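Local coordinates for protein delta-aminolevulinic acid dehydratase (Toxoplasma gondii ME49, PDB 3OBK) that probably condenses two molecules of 5-aminolevulinic acid into porphobilinogen, an early step of tetrapyrrole biosynthesis, working as an octamer, at residues D138-D146 and H229-Q240; M179-V190 and T205-K213. All coordinates share one frame; numbering follows the deposited sequence.

Interaction 1. Residues D138-D146 and H229-Q240. With PBG (3-[5-(aminomethyl)-4-(carboxymethyl)-1H-pyrrol-3-yl]propanoic acid), chain L.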
loop_
_atom_site.group_PDB
_atom_site.type_symbol
_atom_site.label_atom_id
_atom_site.label_comp_id
_atom_site.label_asym_id
_atom_site.label_seq_id
_atom_site.Cartn_x
_atom_site.Cartn_y
_atom_site.Cartn_z
ATOM N N ASP A 138 -30.779 27.873 1.883
ATOM C CA ASP A 138 -30.502 29.121 1.179
ATOM C C ASP A 138 -31.591 29.549 0.233
ATOM O O ASP A 138 -31.777 30.731 0.053
ATOM C CB ASP A 138 -29.107 29.223 0.526
ATOM C CG ASP A 138 -28.645 27.966 -0.159
ATOM O OD1 ASP A 138 -28.827 26.843 0.364
ATOM O OD2 ASP A 138 -27.980 28.143 -1.201
ATOM N N PRO A 139 -32.329 28.608 -0.364
ATOM C CA PRO A 139 -33.387 29.094 -1.241
ATOM C C PRO A 139 -34.501 29.767 -0.470
ATOM O O PRO A 139 -35.341 30.431 -1.059
ATOM C CB PRO A 139 -33.911 27.818 -1.933
ATOM C CG PRO A 139 -32.838 26.759 -1.755
ATOM C CD PRO A 139 -32.083 27.156 -0.508
ATOM N N TYR A 140 -34.532 29.558 0.833
ATOM C CA TYR A 140 -35.591 30.090 1.681
ATOM C C TYR A 140 -35.092 31.137 2.643
ATOM O O TYR A 140 -35.864 31.661 3.418
ATOM C CB TYR A 140 -36.187 28.954 2.496
ATOM C CG TYR A 140 -36.644 27.806 1.638
ATOM C CD1 TYR A 140 -37.935 27.770 1.123
ATOM C CD2 TYR A 140 -35.783 26.751 1.337
ATOM C CE1 TYR A 140 -38.352 26.719 0.367
ATOM C CE2 TYR A 140 -36.195 25.714 0.562
ATOM C CZ TYR A 140 -37.475 25.704 0.083
ATOM O OH TYR A 140 -37.880 24.661 -0.691
ATOM N N SER A 141 -33.798 31.413 2.606
ATOM C CA SER A 141 -33.174 32.280 3.585
ATOM C C SER A 141 -33.119 33.699 3.060
ATOM O O SER A 141 -32.675 33.938 1.941
ATOM C CB SER A 141 -31.759 31.797 3.909
ATOM O OG SER A 141 -31.004 32.823 4.503
ATOM N N SER A 142 -33.551 34.640 3.886
ATOM C CA SER A 142 -33.502 36.058 3.510
ATOM C C SER A 142 -32.088 36.588 3.539
ATOM O O SER A 142 -31.842 37.747 3.176
ATOM C CB SER A 142 -34.409 36.913 4.425
ATOM O OG SER A 142 -34.253 36.648 5.809
ATOM N N MET A 143 -31.163 35.743 3.997
ATOM C CA MET A 143 -29.759 36.091 4.095
ATOM C C MET A 143 -28.940 35.439 2.998
ATOM O O MET A 143 -27.767 35.749 2.851
ATOM C CB MET A 143 -29.219 35.650 5.441
ATOM C CG MET A 143 -30.002 36.207 6.633
ATOM S SD MET A 143 -29.533 37.878 6.987
ATOM C CE MET A 143 -30.867 38.813 6.268
ATOM N N GLY A 144 -29.552 34.554 2.218
ATOM C CA GLY A 144 -28.815 33.799 1.215
ATOM C C GLY A 144 -27.766 32.846 1.785
ATOM O O GLY A 144 -26.766 32.570 1.144
ATOM N N HIS A 145 -27.998 32.344 2.999
ATOM C CA HIS A 145 -27.141 31.318 3.582
ATOM C C HIS A 145 -27.849 29.968 3.746
ATOM O O HIS A 145 -29.075 29.910 3.881
ATOM C CB HIS A 145 -26.580 31.807 4.902
ATOM C CG HIS A 145 -25.529 32.845 4.735
ATOM N ND1 HIS A 145 -24.216 32.526 4.483
ATOM C CD2 HIS A 145 -25.601 34.195 4.730
ATOM C CE1 HIS A 145 -23.516 33.640 4.365
ATOM N NE2 HIS A 145 -24.336 34.668 4.495
ATOM N N ASP A 146 -27.054 28.896 3.716
ATOM C CA ASP A 146 -27.561 27.527 3.811
ATOM C C ASP A 146 -28.016 27.176 5.221
ATOM O O ASP A 146 -28.640 26.157 5.424
ATOM C CB ASP A 146 -26.499 26.510 3.392
ATOM C CG ASP A 146 -26.012 26.695 1.957
ATOM O OD1 ASP A 146 -25.961 27.830 1.451
ATOM O OD2 ASP A 146 -25.609 25.694 1.352
ATOM N N HIS A 229 -28.370 35.159 -3.772
ATOM C CA HIS A 229 -27.098 35.744 -3.427
ATOM C C HIS A 229 -27.049 36.177 -1.965
ATOM O O HIS A 229 -28.021 36.700 -1.429
ATOM C CB HIS A 229 -26.817 36.921 -4.341
ATOM C CG HIS A 229 -26.436 36.516 -5.726
ATOM N ND1 HIS A 229 -25.178 36.039 -6.036
ATOM C CD2 HIS A 229 -27.146 36.500 -6.879
ATOM C CE1 HIS A 229 -25.129 35.758 -7.326
ATOM N NE2 HIS A 229 -26.307 36.031 -7.860
ATOM N N MET A 230 -25.900 35.943 -1.343
ATOM C CA MET A 230 -25.660 36.263 0.050
ATOM C C MET A 230 -25.764 37.770 0.278
ATOM O O MET A 230 -25.316 38.574 -0.543
ATOM C CB MET A 230 -24.262 35.800 0.483
ATOM C CG MET A 230 -23.986 34.300 0.414
ATOM S SD MET A 230 -23.291 33.676 -1.161
ATOM C CE MET A 230 -21.740 34.602 -1.280
ATOM N N VAL A 231 -26.336 38.138 1.416
ATOM C CA VAL A 231 -26.544 39.531 1.763
ATOM C C VAL A 231 -25.285 40.161 2.336
ATOM O O VAL A 231 -24.477 39.467 2.970
ATOM C CB VAL A 231 -27.690 39.651 2.791
ATOM C CG1 VAL A 231 -27.588 40.927 3.612
ATOM C CG2 VAL A 231 -29.032 39.570 2.064
ATOM N N GLY A 232 -25.117 41.466 2.098
ATOM C CA GLY A 232 -24.209 42.301 2.903
ATOM C C GLY A 232 -22.731 42.072 2.658
ATOM O O GLY A 232 -21.890 42.408 3.514
ATOM N N GLY A 233 -22.396 41.517 1.492
ATOM C CA GLY A 233 -21.006 41.154 1.199
ATOM C C GLY A 233 -20.469 39.937 1.971
ATOM O O GLY A 233 -19.252 39.706 1.982
ATOM N N THR A 234 -21.342 39.148 2.605
ATOM C CA THR A 234 -20.899 37.954 3.314
ATOM C C THR A 234 -20.531 36.829 2.335
ATOM O O THR A 234 -20.815 36.927 1.138
ATOM C CB THR A 234 -21.960 37.456 4.308
ATOM O OG1 THR A 234 -23.180 37.117 3.618
ATOM C CG2 THR A 234 -22.218 38.525 5.386
ATOM N N ASP A 235 -19.881 35.779 2.830
ATOM C CA ASP A 235 -19.538 34.626 1.996
ATOM C C ASP A 235 -19.768 33.329 2.754
ATOM O O ASP A 235 -20.217 33.346 3.880
ATOM C CB ASP A 235 -18.114 34.735 1.474
ATOM C CG ASP A 235 -17.080 34.657 2.580
ATOM O OD1 ASP A 235 -17.222 33.832 3.489
ATOM O OD2 ASP A 235 -16.116 35.429 2.539
ATOM N N LYS A 236 -19.482 32.199 2.133
ATOM C CA LYS A 236 -19.806 30.917 2.745
ATOM C C LYS A 236 -18.564 30.160 3.192
ATOM O O LYS A 236 -18.578 28.956 3.355
ATOM C CB LYS A 236 -20.660 30.068 1.790
ATOM C CG LYS A 236 -21.887 30.772 1.234
ATOM C CD LYS A 236 -22.828 29.792 0.570
ATOM C CE LYS A 236 -24.198 30.383 0.202
ATOM N NZ LYS A 236 -25.085 29.358 -0.472
ATOM N N LYS A 237 -17.499 30.875 3.447
ATOM C CA LYS A 237 -16.230 30.228 3.705
ATOM C C LYS A 237 -16.121 29.605 5.091
ATOM O O LYS A 237 -15.247 28.783 5.314
ATOM C CB LYS A 237 -15.088 31.205 3.471
ATOM C CG LYS A 237 -14.986 31.643 2.045
ATOM C CD LYS A 237 -13.867 32.647 1.863
ATOM C CE LYS A 237 -13.877 33.231 0.442
ATOM N NZ LYS A 237 -12.739 34.127 0.332
ATOM N N THR A 238 -17.019 29.983 6.000
ATOM C CA THR A 238 -17.106 29.363 7.313
ATOM C C THR A 238 -17.813 27.988 7.286
ATOM O O THR A 238 -18.004 27.376 8.342
ATOM C CB THR A 238 -17.847 30.307 8.333
ATOM O OG1 THR A 238 -19.124 30.698 7.799
ATOM C CG2 THR A 238 -17.016 31.547 8.651
ATOM N N TYR A 239 -18.224 27.514 6.103
ATOM C CA TYR A 239 -18.826 26.201 5.975
ATOM C C TYR A 239 -18.516 25.428 4.686
ATOM O O TYR A 239 -18.208 24.238 4.767
ATOM C CB TYR A 239 -20.349 26.223 6.230
ATOM C CG TYR A 239 -21.256 27.161 5.456
ATOM C CD1 TYR A 239 -21.499 28.452 5.902
ATOM C CD2 TYR A 239 -21.972 26.721 4.361
ATOM C CE1 TYR A 239 -22.378 29.309 5.238
ATOM C CE2 TYR A 239 -22.876 27.577 3.688
ATOM C CZ TYR A 239 -23.070 28.874 4.145
ATOM O OH TYR A 239 -23.961 29.730 3.512
ATOM N N GLN A 240 -18.616 26.057 3.519
ATOM C CA GLN A 240 -18.055 25.440 2.324
ATOM C C GLN A 240 -16.523 25.403 2.457
ATOM O O GLN A 240 -15.927 26.181 3.193
ATOM C CB GLN A 240 -18.522 26.146 1.074
ATOM C CG GLN A 240 -20.059 26.014 0.859
ATOM C CD GLN A 240 -20.600 26.859 -0.298
ATOM O OE1 GLN A 240 -19.874 27.626 -0.939
ATOM N NE2 GLN A 240 -21.900 26.733 -0.550
HETATM C CHA PBG L . -27.464 25.491 -2.194
HETATM C C1A PBG L . -26.975 25.075 -3.542
HETATM C C2A PBG L . -26.082 25.773 -4.350
HETATM C C3A PBG L . -25.924 25.008 -5.492
HETATM C C4A PBG L . -26.644 23.842 -5.308
HETATM N NA PBG L . -27.293 23.917 -4.138
HETATM C C5A PBG L . -25.525 27.164 -4.158
HETATM C C6A PBG L . -24.566 27.350 -3.064
HETATM O O1A PBG L . -24.557 26.471 -2.161
HETATM O O2A PBG L . -23.868 28.388 -3.011
HETATM C C7A PBG L . -25.124 25.392 -6.676
HETATM C C8A PBG L . -25.318 24.587 -7.906
HETATM C C9A PBG L . -24.781 25.116 -9.170
HETATM O O3A PBG L . -25.278 24.699 -10.212
HETATM O O4A PBG L . -24.079 26.136 -9.245
HETATM N N1 PBG L . -27.095 24.697 -1.068
HETATM O O HOH W 1 -26.512 31.582 -1.452
HETATM O O HOH W 2 -23.142 24.756 1.175
#

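Interaction 2. Residues M179-V190 and T205-K213. With PBG (3-[5-(aminomethyl)-4-(carboxymethyl)-1H-pyrrol-3-yl]propanoic acid), chain L.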
loop_
_atom_site.group_PDB
_atom_site.type_symbol
_atom_site.label_atom_id
_atom_site.label_comp_id
_atom_site.label_asym_id
_atom_site.label_seq_id
_atom_site.Cartn_x
_atom_site.Cartn_y
_atom_site.Cartn_z
ATOM N N MET A 179 -34.518 10.701 -3.054
ATOM C CA MET A 179 -33.290 11.059 -2.383
ATOM C C MET A 179 -33.403 12.470 -1.828
ATOM O O MET A 179 -33.878 13.364 -2.512
ATOM C CB MET A 179 -32.105 11.078 -3.365
ATOM C CG MET A 179 -31.818 9.835 -4.212
ATOM S SD MET A 179 -30.039 9.734 -4.781
ATOM C CE MET A 179 -29.257 9.469 -3.180
ATOM N N VAL A 180 -32.918 12.697 -0.614
ATOM C CA VAL A 180 -32.639 14.066 -0.166
ATOM C C VAL A 180 -31.130 14.287 -0.313
ATOM O O VAL A 180 -30.333 13.387 -0.071
ATOM C CB VAL A 180 -33.163 14.337 1.266
ATOM C CG1 VAL A 180 -34.695 14.103 1.325
ATOM C CG2 VAL A 180 -32.464 13.464 2.277
ATOM N N CYS A 181 -30.758 15.493 -0.727
ATOM C CA CYS A 181 -29.374 15.849 -1.047
ATOM C C CYS A 181 -28.912 17.057 -0.250
ATOM O O CYS A 181 -29.061 18.188 -0.712
ATOM C CB CYS A 181 -29.278 16.153 -2.534
ATOM S SG CYS A 181 -30.019 14.839 -3.540
ATOM N N PRO A 182 -28.367 16.830 0.957
ATOM C CA PRO A 182 -28.010 17.967 1.778
ATOM C C PRO A 182 -26.762 18.656 1.284
ATOM O O PRO A 182 -25.681 18.089 1.358
ATOM C CB PRO A 182 -27.803 17.371 3.185
ATOM C CG PRO A 182 -28.164 15.913 3.108
ATOM C CD PRO A 182 -28.342 15.549 1.677
ATOM N N SER A 183 -26.914 19.898 0.833
ATOM C CA SER A 183 -25.820 20.668 0.246
ATOM C C SER A 183 -25.325 21.765 1.181
ATOM O O SER A 183 -24.613 22.680 0.755
ATOM C CB SER A 183 -26.292 21.303 -1.044
ATOM O OG SER A 183 -27.364 22.185 -0.780
ATOM N N ASP A 184 -25.647 21.621 2.462
ATOM C CA ASP A 184 -25.509 22.682 3.460
ATOM C C ASP A 184 -24.130 22.846 4.047
ATOM O O ASP A 184 -23.782 23.941 4.458
ATOM C CB ASP A 184 -26.434 22.367 4.630
ATOM C CG ASP A 184 -26.266 20.943 5.117
ATOM O OD1 ASP A 184 -26.691 20.026 4.377
ATOM O OD2 ASP A 184 -25.682 20.749 6.211
ATOM N N MET A 185 -23.392 21.739 4.148
ATOM C CA MET A 185 -22.070 21.665 4.764
ATOM C C MET A 185 -22.048 22.001 6.264
ATOM O O MET A 185 -21.018 22.426 6.824
ATOM C CB MET A 185 -21.058 22.470 3.956
ATOM C CG MET A 185 -20.741 21.861 2.593
ATOM S SD MET A 185 -19.913 20.245 2.631
ATOM C CE MET A 185 -18.246 20.725 3.023
ATOM N N MET A 186 -23.168 21.764 6.942
ATOM C CA MET A 186 -23.176 21.798 8.397
ATOM C C MET A 186 -22.501 20.544 8.854
ATOM O O MET A 186 -22.526 19.543 8.161
ATOM C CB MET A 186 -24.588 21.841 8.954
ATOM C CG MET A 186 -25.356 23.106 8.576
ATOM S SD MET A 186 -24.541 24.630 9.104
ATOM C CE MET A 186 -23.644 25.233 7.655
ATOM N N ASP A 187 -21.879 20.594 10.015
ATOM C CA ASP A 187 -21.267 19.428 10.571
ATOM C C ASP A 187 -22.318 18.484 11.092
ATOM O O ASP A 187 -23.246 18.893 11.764
ATOM C CB ASP A 187 -20.325 19.828 11.692
ATOM C CG ASP A 187 -19.048 20.397 11.170
ATOM O OD1 ASP A 187 -18.666 20.012 10.049
ATOM O OD2 ASP A 187 -18.439 21.249 11.853
ATOM N N GLY A 188 -22.178 17.211 10.761
ATOM C CA GLY A 188 -23.025 16.187 11.367
ATOM C C GLY A 188 -24.426 16.065 10.824
ATOM O O GLY A 188 -25.193 15.271 11.323
ATOM N N ARG A 189 -24.773 16.803 9.777
ATOM C CA ARG A 189 -26.159 16.739 9.294
ATOM C C ARG A 189 -26.548 15.374 8.731
ATOM O O ARG A 189 -27.711 14.986 8.854
ATOM C CB ARG A 189 -26.486 17.891 8.305
ATOM C CG ARG A 189 -26.247 17.664 6.827
ATOM C CD ARG A 189 -24.778 17.715 6.429
ATOM N NE ARG A 189 -24.634 18.297 5.095
ATOM C CZ ARG A 189 -23.548 18.206 4.333
ATOM N NH1 ARG A 189 -22.490 17.536 4.743
ATOM N NH2 ARG A 189 -23.536 18.769 3.126
ATOM N N VAL A 190 -25.603 14.635 8.131
ATOM C CA VAL A 190 -25.982 13.377 7.486
ATOM C C VAL A 190 -26.591 12.444 8.512
ATOM O O VAL A 190 -27.679 11.931 8.334
ATOM C CB VAL A 190 -24.830 12.657 6.737
ATOM C CG1 VAL A 190 -25.324 11.309 6.246
ATOM C CG2 VAL A 190 -24.304 13.514 5.529
ATOM N N THR A 205 -35.868 6.278 2.000
ATOM C CA THR A 205 -35.413 7.512 1.427
ATOM C C THR A 205 -33.899 7.601 1.543
ATOM O O THR A 205 -33.342 7.466 2.635
ATOM C CB THR A 205 -36.050 8.706 2.146
ATOM O OG1 THR A 205 -37.477 8.619 2.053
ATOM C CG2 THR A 205 -35.614 10.019 1.525
ATOM N N SER A 206 -33.244 7.846 0.418
ATOM C CA SER A 206 -31.784 7.916 0.337
ATOM C C SER A 206 -31.226 9.287 0.662
ATOM O O SER A 206 -31.942 10.288 0.677
ATOM C CB SER A 206 -31.321 7.536 -1.059
ATOM O OG SER A 206 -31.766 6.237 -1.404
ATOM N N ILE A 207 -29.930 9.314 0.948
ATOM C CA ILE A 207 -29.224 10.549 1.218
ATOM C C ILE A 207 -28.039 10.622 0.256
ATOM O O ILE A 207 -27.142 9.806 0.315
ATOM C CB ILE A 207 -28.732 10.607 2.662
ATOM C CG1 ILE A 207 -29.915 10.709 3.626
ATOM C CG2 ILE A 207 -27.790 11.806 2.889
ATOM C CD1 ILE A 207 -29.553 10.486 5.098
ATOM N N LEU A 208 -28.077 11.589 -0.651
ATOM C CA LEU A 208 -26.921 11.932 -1.467
ATOM C C LEU A 208 -26.150 13.045 -0.730
ATOM O O LEU A 208 -26.576 14.214 -0.695
ATOM C CB LEU A 208 -27.375 12.352 -2.856
ATOM C CG LEU A 208 -26.462 12.985 -3.931
ATOM C CD1 LEU A 208 -25.018 12.543 -3.897
ATOM C CD2 LEU A 208 -27.107 12.728 -5.316
ATOM N N ALA A 209 -25.044 12.669 -0.093
ATOM C CA ALA A 209 -24.337 13.607 0.785
ATOM C C ALA A 209 -23.385 14.419 -0.052
ATOM O O ALA A 209 -22.569 13.863 -0.780
ATOM C CB ALA A 209 -23.588 12.849 1.898
ATOM N N TYR A 210 -23.492 15.736 0.015
ATOM C CA TYR A 210 -22.455 16.602 -0.546
ATOM C C TYR A 210 -21.331 16.615 0.478
ATOM O O TYR A 210 -21.407 17.361 1.419
ATOM C CB TYR A 210 -22.970 18.007 -0.757
ATOM C CG TYR A 210 -23.912 18.218 -1.899
ATOM C CD1 TYR A 210 -25.223 17.844 -1.815
ATOM C CD2 TYR A 210 -23.504 18.878 -3.040
ATOM C CE1 TYR A 210 -26.120 18.082 -2.876
ATOM C CE2 TYR A 210 -24.378 19.118 -4.102
ATOM C CZ TYR A 210 -25.691 18.719 -4.020
ATOM O OH TYR A 210 -26.569 18.979 -5.080
ATOM N N SER A 211 -20.318 15.754 0.320
ATOM C CA SER A 211 -19.215 15.673 1.296
ATOM C C SER A 211 -18.175 16.713 1.067
ATOM O O SER A 211 -17.752 17.355 2.011
ATOM C CB SER A 211 -18.478 14.345 1.231
ATOM O OG SER A 211 -19.379 13.309 1.379
ATOM N N CYS A 212 -17.739 16.832 -0.181
ATOM C CA CYS A 212 -16.662 17.728 -0.546
ATOM C C CYS A 212 -17.207 18.821 -1.465
ATOM O O CYS A 212 -17.127 18.734 -2.676
ATOM C CB CYS A 212 -15.539 16.929 -1.216
ATOM S SG CYS A 212 -15.179 15.366 -0.352
ATOM N N LYS A 213 -17.824 19.821 -0.852
ATOM C CA LYS A 213 -18.426 20.942 -1.554
ATOM C C LYS A 213 -17.601 22.167 -1.214
ATOM O O LYS A 213 -17.467 22.510 -0.046
ATOM C CB LYS A 213 -19.859 21.161 -1.113
ATOM C CG LYS A 213 -20.426 22.431 -1.669
ATOM C CD LYS A 213 -21.912 22.513 -1.432
ATOM C CE LYS A 213 -22.485 23.707 -2.123
ATOM N NZ LYS A 213 -23.921 23.707 -2.011
HETATM C CHA PBG L . -27.464 25.491 -2.194
HETATM C C1A PBG L . -26.975 25.075 -3.542
HETATM C C2A PBG L . -26.082 25.773 -4.350
HETATM C C3A PBG L . -25.924 25.008 -5.492
HETATM C C4A PBG L . -26.644 23.842 -5.308
HETATM N NA PBG L . -27.293 23.917 -4.138
HETATM C C5A PBG L . -25.525 27.164 -4.158
HETATM C C6A PBG L . -24.566 27.350 -3.064
HETATM O O1A PBG L . -24.557 26.471 -2.161
HETATM O O2A PBG L . -23.868 28.388 -3.011
HETATM C C7A PBG L . -25.124 25.392 -6.676
HETATM C C8A PBG L . -25.318 24.587 -7.906
HETATM C C9A PBG L . -24.781 25.116 -9.170
HETATM O O3A PBG L . -25.278 24.699 -10.212
HETATM O O4A PBG L . -24.079 26.136 -9.245
HETATM N N1 PBG L . -27.095 24.697 -1.068
HETATM O O HOH W 3 -19.916 16.460 4.501
#

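Interaction 1. Residues D138-D146 and H229-Q240
The two loops meet at Met-143 and Val-231, where Val-231 N donates to Met-143 O at 3.1 Å. Two tight turns flank this bond: a type I turn over Ser-141 to Gly-144 and a type I' turn over Val-231 to Thr-234. The ring of His-145 reaches across and is held at both nitrogens. NE2 donates to Thr-234 OG1 at 2.8 Å, nearly in the ring plane, and ND1 shares a hydrogen bond with Tyr-239 OH at 3.0 Å. These two bonds fix the rotation of the ring, and Met-230 CG makes a CH-pi contact over one face. Tyr-239 OH also accepts from Asp-146 N.

The loops follow strand 130-135 and helix 220-226 of a TIM barrel and line its porphobilinogen pocket. The chain of Lys-236, extended beyond CG, carries NZ to Asp-146 OD1 at 2.6 Å, on the syn lone pair. NZ also bonds a water held by Gly-144 O and, weakly, PBG O2A. Asp-146 OD2 accepts from PBG N1 at 3.0 Å. A second water joins Asp-146 OD2 to Gln-240 NE2. Arg-223 packs on Lys-236 and binds the ligand too.

Interaction 2. Residues M179-V190 and T205-K213
Main-chain hydrogen bonds join strands 179-182 and 206-211, which run parallel with their axes 25° apart. Val-180 N donates to Ser-206 O, and Leu-208 N donates to Val-180 O, both at 2.9 Å. Farther on, Tyr-210 N reaches Pro-182 O only weakly.

Apolar contacts fill in beside the strands. Met-179 bends at its last torsion (chi3 67°), which brings CE to Leu-208 CB at 3.5 Å. Cys-181 SG packs on the same CB. Ile-207 CG2 touches Pro-182 CD, while Val-190 CG2 meets Ala-209 CB at 3.8 Å. Ser-183 CB sits over the centre of the Tyr-210 ring in a CH-pi contact, 3.7 Å from the centroid.

Polar side chains also bond to the main chain. Arg-189 NH2 donates to Tyr-210 O at 3.1 Å, and its NE forms a salt bridge with Asp-184 OD1 that steadies the guanidinium. Lys-213 NZ donates to Ser-183 O at 3.0 Å, in the carbonyl plane and on a lone pair. The same NZ binds PBG O1A at 2.8 Å.

Strand 179-182, helix 189-199 and strand 206-213 form a parallel beta-alpha-beta unit of the TIM barrel, with Ser-183, just after strand 179-182, and Lys-213, at the end of strand 206-213, both binding the ligand.

Both contacts touch one porphobilinogen molecule, and their centres lie about 17 Å apart. Along the chain, interaction 2 is nested inside the loop closed by interaction 1. The ligand amine N1 is shared: Ser-183 OG accepts from PBG N1 at a short 2.5 Å, alongside Asp-146 and, weakly, Asp-138. The acetate group is shared as well: Lys-213 binds one oxygen and Lys-236, more weakly, the other. The two contacts also touch directly. Asp-146 OD2 lies 3.2 Å from Ser-183 O, and Gln-240 NE2 lies 3.5 Å from Lys-213 CE. Tyr-239 CD2 rests 3.3 Å from Asp-184 O. Arg-24 of the second subunit packs on both Tyr-239 and Met-186, so a neighbouring chain borders both contacts.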